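Pectate lyase II (Xanthomonas campestris pv. campestris, PDB 2QY1) probably cleaves pectate, the de-esterified form of pectin, by lyase chemistry, as a secreted member of polysaccharide lyase family 1. Local coordinates at residues W264-G272 and A289-F298. The protein carries 2 engineered substitutions. Sequence-based numbering, arbitrary orientation.
Sequences WDLINNYVG and ATNWISTKVF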
loop_
_atom_site.group_PDB
_atom_site.type_symbol
_atom_site.label_atom_id
_atom_site.label_comp_id
_atom_site.label_asym_id
_atom_site.label_seq_id
_atom_site.Cartn_x
_atom_site.Cartn_y
_atom_site.Cartn_z
ATOM N N TRP A 264 -15.978 -5.479 -9.900
ATOM C CA TRP A 264 -15.802 -6.083 -8.579
ATOM C C TRP A 264 -16.657 -7.321 -8.323
ATOM O O TRP A 264 -17.790 -7.424 -8.799
ATOM C CB TRP A 264 -16.026 -5.051 -7.465
ATOM C CG TRP A 264 -17.222 -4.169 -7.665
ATOM C CD1 TRP A 264 -18.527 -4.489 -7.435
ATOM C CD2 TRP A 264 -17.217 -2.813 -8.128
ATOM N NE1 TRP A 264 -19.340 -3.418 -7.729
ATOM C CE2 TRP A 264 -18.560 -2.376 -8.154
ATOM C CE3 TRP A 264 -16.206 -1.924 -8.518
ATOM C CZ2 TRP A 264 -18.922 -1.087 -8.561
ATOM C CZ3 TRP A 264 -16.566 -0.642 -8.925
ATOM C CH2 TRP A 264 -17.912 -0.236 -8.940
ATOM N N ASP A 265 -16.081 -8.253 -7.568
ATOM C CA ASP A 265 -16.767 -9.443 -7.085
ATOM C C ASP A 265 -16.896 -9.297 -5.567
ATOM O O ASP A 265 -15.905 -9.391 -4.833
ATOM C CB ASP A 265 -15.959 -10.696 -7.450
ATOM C CG ASP A 265 -16.764 -11.985 -7.333
ATOM O OD1 ASP A 265 -17.744 -12.031 -6.561
ATOM O OD2 ASP A 265 -16.402 -12.968 -8.013
ATOM N N LEU A 266 -18.119 -9.044 -5.111
ATOM C CA LEU A 266 -18.389 -8.736 -3.706
ATOM C C LEU A 266 -19.000 -9.922 -2.969
ATOM O O LEU A 266 -19.983 -10.501 -3.427
ATOM C CB LEU A 266 -19.322 -7.522 -3.598
ATOM C CG LEU A 266 -18.791 -6.138 -3.991
ATOM C CD1 LEU A 266 -19.941 -5.198 -4.322
ATOM C CD2 LEU A 266 -17.924 -5.544 -2.895
ATOM N N ILE A 267 -18.401 -10.288 -1.836
ATOM C CA ILE A 267 -18.941 -11.348 -0.976
ATOM C C ILE A 267 -18.616 -11.092 0.496
ATOM O O ILE A 267 -17.490 -10.714 0.837
ATOM C CB ILE A 267 -18.428 -12.782 -1.348
ATOM C CG1 ILE A 267 -17.954 -12.891 -2.807
ATOM C CG2 ILE A 267 -19.504 -13.832 -1.052
ATOM C CD1 ILE A 267 -16.486 -12.542 -3.021
ATOM N N ASN A 268 -19.616 -11.290 1.353
ATOM C CA ASN A 268 -19.450 -11.327 2.817
ATOM C C ASN A 268 -18.870 -10.077 3.487
ATOM O O ASN A 268 -18.350 -10.156 4.600
ATOM C CB ASN A 268 -18.645 -12.570 3.241
ATOM C CG ASN A 268 -19.363 -13.871 2.936
ATOM O OD1 ASN A 268 -20.594 -13.923 2.883
ATOM N ND2 ASN A 268 -18.593 -14.935 2.742
ATOM N N ASN A 269 -18.969 -8.928 2.824
ATOM C CA ASN A 269 -18.478 -7.677 3.402
ATOM C C ASN A 269 -19.378 -7.186 4.528
ATOM O O ASN A 269 -20.600 -7.193 4.394
ATOM C CB ASN A 269 -18.338 -6.597 2.324
ATOM C CG ASN A 269 -17.287 -6.940 1.286
ATOM O OD1 ASN A 269 -17.611 -7.271 0.147
ATOM N ND2 ASN A 269 -16.021 -6.871 1.679
ATOM N N TYR A 270 -18.770 -6.784 5.642
ATOM C CA TYR A 270 -19.507 -6.158 6.736
ATOM C C TYR A 270 -19.671 -4.675 6.435
ATOM O O TYR A 270 -18.686 -3.943 6.318
ATOM C CB TYR A 270 -18.799 -6.352 8.083
ATOM C CG TYR A 270 -19.575 -5.794 9.264
ATOM C CD1 TYR A 270 -20.348 -6.628 10.076
ATOM C CD2 TYR A 270 -19.549 -4.429 9.562
ATOM C CE1 TYR A 270 -21.070 -6.118 11.156
ATOM C CE2 TYR A 270 -20.270 -3.910 10.635
ATOM C CZ TYR A 270 -21.023 -4.759 11.428
ATOM O OH TYR A 270 -21.730 -4.245 12.491
ATOM N N VAL A 271 -20.923 -4.245 6.316
ATOM C CA VAL A 271 -21.247 -2.852 6.025
ATOM C C VAL A 271 -21.863 -2.206 7.267
ATOM O O VAL A 271 -23.006 -2.492 7.626
ATOM C CB VAL A 271 -22.209 -2.737 4.813
ATOM C CG1 VAL A 271 -22.399 -1.285 4.406
ATOM C CG2 VAL A 271 -21.682 -3.550 3.637
ATOM N N GLY A 272 -21.095 -1.342 7.923
ATOM C CA GLY A 272 -21.538 -0.701 9.161
ATOM C C GLY A 272 -22.292 0.594 8.931
ATOM O O GLY A 272 -22.874 0.807 7.864
ATOM N N ALA A 289 -21.185 1.066 -6.006
ATOM C CA ALA A 289 -21.757 -0.181 -5.493
ATOM C C ALA A 289 -22.735 0.082 -4.342
ATOM O O ALA A 289 -22.571 -0.443 -3.238
ATOM C CB ALA A 289 -20.647 -1.131 -5.057
ATOM N N THR A 290 -23.758 0.892 -4.619
ATOM C CA THR A 290 -24.706 1.359 -3.602
ATOM C C THR A 290 -25.465 0.208 -2.934
ATOM O O THR A 290 -25.781 0.271 -1.744
ATOM C CB THR A 290 -25.696 2.398 -4.197
ATOM O OG1 THR A 290 -24.956 3.452 -4.828
ATOM C CG2 THR A 290 -26.585 3.002 -3.118
ATOM N N ASN A 291 -25.738 -0.843 -3.701
ATOM C CA ASN A 291 -26.466 -2.003 -3.189
ATOM C C ASN A 291 -25.579 -3.224 -2.952
ATOM O O ASN A 291 -26.076 -4.306 -2.623
ATOM C CB ASN A 291 -27.632 -2.337 -4.114
ATOM C CG ASN A 291 -28.677 -1.247 -4.131
ATOM O OD1 ASN A 291 -29.376 -1.033 -3.144
ATOM N ND2 ASN A 291 -28.781 -0.542 -5.250
ATOM N N TRP A 292 -24.271 -3.035 -3.118
ATOM C CA TRP A 292 -23.261 -4.072 -2.865
ATOM C C TRP A 292 -23.420 -5.307 -3.759
ATOM O O TRP A 292 -23.218 -6.444 -3.321
ATOM C CB TRP A 292 -23.220 -4.440 -1.374
ATOM C CG TRP A 292 -22.823 -3.274 -0.531
ATOM C CD1 TRP A 292 -23.650 -2.325 0.003
ATOM C CD2 TRP A 292 -21.493 -2.902 -0.161
ATOM N NE1 TRP A 292 -22.915 -1.393 0.697
ATOM C CE2 TRP A 292 -21.589 -1.723 0.613
ATOM C CE3 TRP A 292 -20.227 -3.454 -0.399
ATOM C CZ2 TRP A 292 -20.468 -1.086 1.152
ATOM C CZ3 TRP A 292 -19.112 -2.820 0.137
ATOM C CH2 TRP A 292 -19.242 -1.647 0.902
ATOM N N ILE A 293 -23.762 -5.061 -5.022
ATOM C CA ILE A 293 -23.929 -6.122 -6.010
ATOM C C ILE A 293 -22.684 -6.238 -6.901
ATOM O O ILE A 293 -22.123 -5.229 -7.333
ATOM C CB ILE A 293 -25.253 -5.934 -6.834
ATOM C CG1 ILE A 293 -25.775 -7.276 -7.377
ATOM C CG2 ILE A 293 -25.123 -4.833 -7.905
ATOM C CD1 ILE A 293 -25.204 -7.723 -8.720
ATOM N N SER A 294 -22.255 -7.474 -7.154
ATOM C CA SER A 294 -21.073 -7.749 -7.973
ATOM C C SER A 294 -21.270 -7.359 -9.440
ATOM O O SER A 294 -22.320 -7.626 -10.026
ATOM C CB SER A 294 -20.692 -9.227 -7.878
ATOM O OG SER A 294 -20.385 -9.595 -6.543
ATOM N N THR A 295 -20.253 -6.735 -10.030
ATOM C CA THR A 295 -20.327 -6.317 -11.435
ATOM C C THR A 295 -19.599 -7.279 -12.378
ATOM O O THR A 295 -19.860 -7.290 -13.583
ATOM C CB THR A 295 -19.824 -4.872 -11.642
ATOM O OG1 THR A 295 -18.521 -4.726 -11.062
ATOM C CG2 THR A 295 -20.784 -3.877 -10.997
ATOM N N LYS A 296 -18.688 -8.074 -11.820
ATOM C CA LYS A 296 -18.049 -9.175 -12.544
ATOM C C LYS A 296 -17.623 -10.283 -11.594
ATOM O O LYS A 296 -17.266 -10.024 -10.443
ATOM C CB LYS A 296 -16.829 -8.697 -13.336
ATOM C CG LYS A 296 -17.102 -8.401 -14.798
ATOM C CD LYS A 296 -15.807 -8.165 -15.560
ATOM C CE LYS A 296 -16.079 -7.666 -16.969
ATOM N NZ LYS A 296 -14.813 -7.419 -17.711
ATOM N N VAL A 297 -17.667 -11.520 -12.082
ATOM C CA VAL A 297 -17.097 -12.648 -11.359
ATOM C C VAL A 297 -15.578 -12.645 -11.559
ATOM O O VAL A 297 -15.090 -12.368 -12.658
ATOM C CB VAL A 297 -17.745 -14.003 -11.782
ATOM C CG1 VAL A 297 -17.471 -14.331 -13.254
ATOM C CG2 VAL A 297 -17.289 -15.140 -10.875
ATOM N N PHE A 298 -14.837 -12.917 -10.488
ATOM C CA PHE A 298 -13.383 -13.016 -10.568
ATOM C C PHE A 298 -13.018 -14.090 -11.600
ATOM O O PHE A 298 -13.417 -15.246 -11.457
ATOM C CB PHE A 298 -12.793 -13.331 -9.195
ATOM C CG PHE A 298 -11.333 -13.011 -9.076
ATOM C CD1 PHE A 298 -10.900 -11.695 -8.917
ATOM C CD2 PHE A 298 -10.385 -14.026 -9.110
ATOM C CE1 PHE A 298 -9.545 -11.399 -8.802
ATOM C CE2 PHE A 298 -9.027 -13.740 -8.998
ATOM C CZ PHE A 298 -8.609 -12.425 -8.843
HETATM O O HOH W 1 -22.382 -2.616 -7.833
HETATM O O HOH W 2 -21.151 -12.389 -6.775
#
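At the terminal turn of the parallel beta-helix typical of this lyase family, strand 264-267 is edged by the irregular segment 289-298, and Trp264 and Thr295 exchange two hydrogen bonds. Trp264 N donates to Thr295 OG1 at 2.9 Å, and Thr295 N returns a 2.8 Å bond to Trp264 O. That carbonyl also accepts Lys296 N, whose approach is straight at the hydrogen (176°) but lies above the carbonyl plane. With Thr295 OG1 between its own backbone N and carbonyl carbon, the hydroxyl sits over one face of the Trp264 indole, offset toward the rim. In the ring plane, NE1 makes a weak bond to Ile293 O, and a water that donates to this carbonyl and accepts from NE1 bridges the pair.

On its other side the strand bonds to 238-242, Asp265 and Ile267 both reaching Ile241 by backbone hydrogen bonds; segment 289-298 therefore covers the edge left by the last coil, using side-chain oxygens where a further strand would offer carbonyls. Ser294 OG accepts Leu266 N at 2.7 Å. Asp265, its CG swung anti to the backbone N (chi1 -164°), extends OD2 to Phe298 N at 2.9 Å; the amide arrives on the anti side of the carboxylate, slightly out of its plane. A second water binds Ser294 OG and, weakly, Asp265 OD1.

Apolar groups continue the contact at the type I turn Ala289-Trp292, whose last residue is the tryptophan. Leu266 CD2 lies at the edge of the Trp292 indole, 4.0 Å from CE3, while Val271 CG2 stands over the six-membered ring, 3.8 Å from its centroid and 20° off the normal, a CH-pi contact. The ring of Phe246 also meets this indole, the two planes inclined to each other.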